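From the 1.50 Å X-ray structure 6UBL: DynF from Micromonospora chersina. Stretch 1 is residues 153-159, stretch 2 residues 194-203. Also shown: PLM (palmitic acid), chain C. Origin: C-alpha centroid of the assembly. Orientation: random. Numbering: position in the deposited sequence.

Stretch 1, residues 153-159: PIILTID
Stretch 2, residues 194-203: YLTSLRFNMG

Two strands of DynF, 154-159 and 194-203, run in the same general sense, their N-to-C directions 43° apart and their axes 8.7 Å apart at closest approach. That spacing leaves room for side chains between the backbones; no hydrogen bond links the stretches, and the contact, burying 293 Å² in all, is mainly apolar. CA-CA register pairs I154 with L195 (9.4 Å), L156 with L198 (8.7 Å) and I158 with N201 (9.1 Å). P153 (phi/psi -64/142) leads into stretch 1 without contact. I154 (-79/120; chi1 m, chi2 t) points toward stretch 2 and sets its CD1 4.0 Å from CD2 of L195 (-83/118; t, p); the same I154 CD1 lies 3.8 Å from PLM CG, the methyl end of the palmitic acid. I155 (-93/116; m, m), between two residues whose CA-to-CB bonds point toward stretch 2, is out of reach. L156 (-116/131; chi1 m, chi2 153°) has its CD2 3.8 Å from CD2 of L198 (-156/130; chi1 t, chi2 153°) and 3.8 Å from CE2 of F200, while its CD1 comes within 3.2 Å of PLM CA, a tight contact. Between L195 and L198, both pointing toward stretch 1, lie T196 (-102/-22) and S197 (-161/158); L198, F200 and M202 then alternate regularly. T157 (-129/146; p) directs CB away and hydrogen-bonds through OG1 elsewhere in the structure, but its carbonyl O approaches F200 CZ at 3.6 Å. I158 (-131/122; m, t) points toward stretch 2, placing CG1 3.8 Å from F200 CZ and CD1 3.6 Å from CG of M202 (-75/141; m, m, m). F200 (-148/165; chi1 68°, chi2 92°) thus meets three successive residues of stretch 1; its CZ is also 3.6 Å from PLM C7. M202 SD lies 3.6 Å from PLM C8. D159 (-100/171; m) ends the stretch out of reach, both carboxylate oxygens hydrogen-bonded elsewhere.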

# COMPACT_ATOMS: atom_id res chain seq x y z
N PRO A 153 -0.28 3.70 2.79
CA PRO A 153 -0.23 2.95 4.04
C PRO A 153 0.95 1.98 4.05
O PRO A 153 1.28 1.36 3.04
CB PRO A 153 -1.57 2.20 4.08
CG PRO A 153 -2.00 2.10 2.66
CD PRO A 153 -1.46 3.33 1.97
N ILE A 154 1.58 1.87 5.22
CA ILE A 154 2.62 0.87 5.44
C ILE A 154 1.94 -0.47 5.69
O ILE A 154 1.16 -0.61 6.63
CB ILE A 154 3.53 1.27 6.62
CG1 ILE A 154 4.21 2.60 6.34
CG2 ILE A 154 4.55 0.16 6.87
CD1 ILE A 154 4.75 3.29 7.58
N ILE A 155 2.24 -1.44 4.84
CA ILE A 155 1.62 -2.75 4.90
C ILE A 155 2.50 -3.65 5.76
O ILE A 155 3.66 -3.92 5.41
CB ILE A 155 1.45 -3.35 3.49
CG1 ILE A 155 0.58 -2.44 2.61
CG2 ILE A 155 0.92 -4.77 3.59
CD1 ILE A 155 -0.78 -2.06 3.16
N LEU A 156 1.97 -4.09 6.90
CA LEU A 156 2.72 -4.90 7.86
C LEU A 156 2.07 -6.27 7.94
O LEU A 156 0.85 -6.39 8.09
CB LEU A 156 2.68 -4.25 9.24
CG LEU A 156 3.30 -2.85 9.21
CD1 LEU A 156 2.74 -1.96 10.28
CD2 LEU A 156 4.82 -2.95 9.34
N THR A 157 2.88 -7.31 7.84
CA THR A 157 2.37 -8.67 7.69
C THR A 157 3.00 -9.60 8.70
O THR A 157 4.16 -9.45 9.09
CB THR A 157 2.61 -9.18 6.27
OG1 THR A 157 4.01 -9.16 5.97
CG2 THR A 157 1.86 -8.32 5.26
N ILE A 158 2.21 -10.57 9.14
CA ILE A 158 2.67 -11.68 9.95
C ILE A 158 2.11 -12.95 9.30
O ILE A 158 0.89 -13.10 9.19
CB ILE A 158 2.22 -11.60 11.41
CG1 ILE A 158 2.68 -10.30 12.06
CG2 ILE A 158 2.75 -12.81 12.18
CD1 ILE A 158 2.08 -10.07 13.44
N ASP A 159 3.00 -13.86 8.92
CA ASP A 159 2.62 -15.14 8.34
C ASP A 159 2.69 -16.21 9.42
O ASP A 159 3.16 -15.98 10.54
CB ASP A 159 3.54 -15.46 7.16
CG ASP A 159 3.45 -14.40 6.05
OD1 ASP A 159 2.32 -14.01 5.69
OD2 ASP A 159 4.50 -13.96 5.55
N TYR A 194 12.65 8.33 2.65
CA TYR A 194 11.95 7.12 2.26
C TYR A 194 12.26 6.03 3.27
O TYR A 194 13.42 5.83 3.65
CB TYR A 194 12.39 6.68 0.86
CG TYR A 194 12.07 7.71 -0.20
CD1 TYR A 194 12.94 8.77 -0.45
CD2 TYR A 194 10.90 7.64 -0.92
CE1 TYR A 194 12.65 9.72 -1.40
CE2 TYR A 194 10.59 8.59 -1.88
CZ TYR A 194 11.46 9.62 -2.11
OH TYR A 194 11.16 10.57 -3.06
N LEU A 195 11.23 5.31 3.68
CA LEU A 195 11.39 4.08 4.44
C LEU A 195 11.65 2.98 3.42
O LEU A 195 10.81 2.73 2.54
CB LEU A 195 10.12 3.82 5.23
CG LEU A 195 10.01 2.60 6.14
CD1 LEU A 195 10.99 2.73 7.30
CD2 LEU A 195 8.58 2.49 6.64
N THR A 196 12.83 2.36 3.50
CA THR A 196 13.22 1.37 2.51
C THR A 196 13.07 -0.07 2.99
O THR A 196 13.04 -0.98 2.16
CB THR A 196 14.67 1.59 2.05
OG1 THR A 196 15.55 1.56 3.17
CG2 THR A 196 14.80 2.94 1.33
N SER A 197 13.03 -0.30 4.30
CA SER A 197 12.72 -1.62 4.81
C SER A 197 12.29 -1.50 6.26
O SER A 197 12.62 -0.53 6.95
CB SER A 197 13.90 -2.59 4.69
OG SER A 197 14.91 -2.26 5.62
N LEU A 198 11.56 -2.51 6.72
CA LEU A 198 11.09 -2.58 8.09
C LEU A 198 10.84 -4.04 8.41
O LEU A 198 10.16 -4.73 7.64
CB LEU A 198 9.81 -1.76 8.25
CG LEU A 198 9.35 -1.53 9.70
CD1 LEU A 198 8.54 -0.27 9.84
CD2 LEU A 198 8.55 -2.74 10.15
N ARG A 199 11.38 -4.50 9.53
CA ARG A 199 11.09 -5.82 10.07
C ARG A 199 10.71 -5.62 11.53
O ARG A 199 11.13 -4.64 12.16
CB ARG A 199 12.34 -6.71 9.95
CG ARG A 199 12.91 -6.69 8.54
CD ARG A 199 13.98 -7.74 8.31
NE ARG A 199 13.84 -8.35 6.99
CZ ARG A 199 13.22 -9.51 6.77
NH1 ARG A 199 12.70 -10.19 7.79
NH2 ARG A 199 13.13 -10.00 5.54
N PHE A 200 9.88 -6.52 12.05
CA PHE A 200 9.42 -6.37 13.42
C PHE A 200 9.19 -7.73 14.05
O PHE A 200 9.13 -8.75 13.36
CB PHE A 200 8.18 -5.47 13.53
CG PHE A 200 6.91 -6.04 12.92
CD1 PHE A 200 6.02 -6.78 13.69
CD2 PHE A 200 6.59 -5.80 11.59
CE1 PHE A 200 4.86 -7.29 13.13
CE2 PHE A 200 5.43 -6.31 11.03
CZ PHE A 200 4.56 -7.05 11.81
N ASN A 201 9.08 -7.72 15.37
CA ASN A 201 8.67 -8.88 16.14
C ASN A 201 7.59 -8.45 17.11
O ASN A 201 7.73 -7.43 17.79
CB ASN A 201 9.82 -9.47 16.96
CG ASN A 201 10.94 -9.98 16.10
OD1 ASN A 201 10.82 -11.00 15.44
ND2 ASN A 201 12.05 -9.26 16.11
N MET A 202 6.51 -9.22 17.17
CA MET A 202 5.54 -9.02 18.23
C MET A 202 6.10 -9.57 19.53
O MET A 202 6.79 -10.60 19.54
CB MET A 202 4.24 -9.75 17.91
CG MET A 202 3.55 -9.30 16.63
SD MET A 202 3.29 -7.52 16.50
CE MET A 202 2.31 -7.20 17.97
N GLY A 203 5.85 -8.85 20.62
CA GLY A 203 6.09 -9.40 21.94
C GLY A 203 4.83 -10.05 22.48
O GLY A 203 4.08 -10.68 21.73
C1 PLM C . -4.04 -9.08 17.17
O1 PLM C . -3.99 -8.18 18.12
O2 PLM C . -4.57 -10.15 17.29
C2 PLM C . -3.35 -8.65 15.91
C3 PLM C . -1.96 -8.09 16.08
C4 PLM C . -1.42 -7.76 14.72
C5 PLM C . -0.46 -6.63 14.69
C6 PLM C . -0.03 -6.29 13.28
C7 PLM C . 1.45 -6.02 13.21
C8 PLM C . 1.90 -5.05 14.28
C9 PLM C . 1.29 -3.68 14.16
CA PLM C . 2.16 -2.75 13.36
CB PLM C . 3.32 -2.23 14.19
CC PLM C . 3.61 -0.79 13.91
CD PLM C . 4.87 -0.53 13.12
CE PLM C . 4.76 0.74 12.32
CF PLM C . 6.06 1.36 11.91
CG PLM C . 5.86 2.61 11.14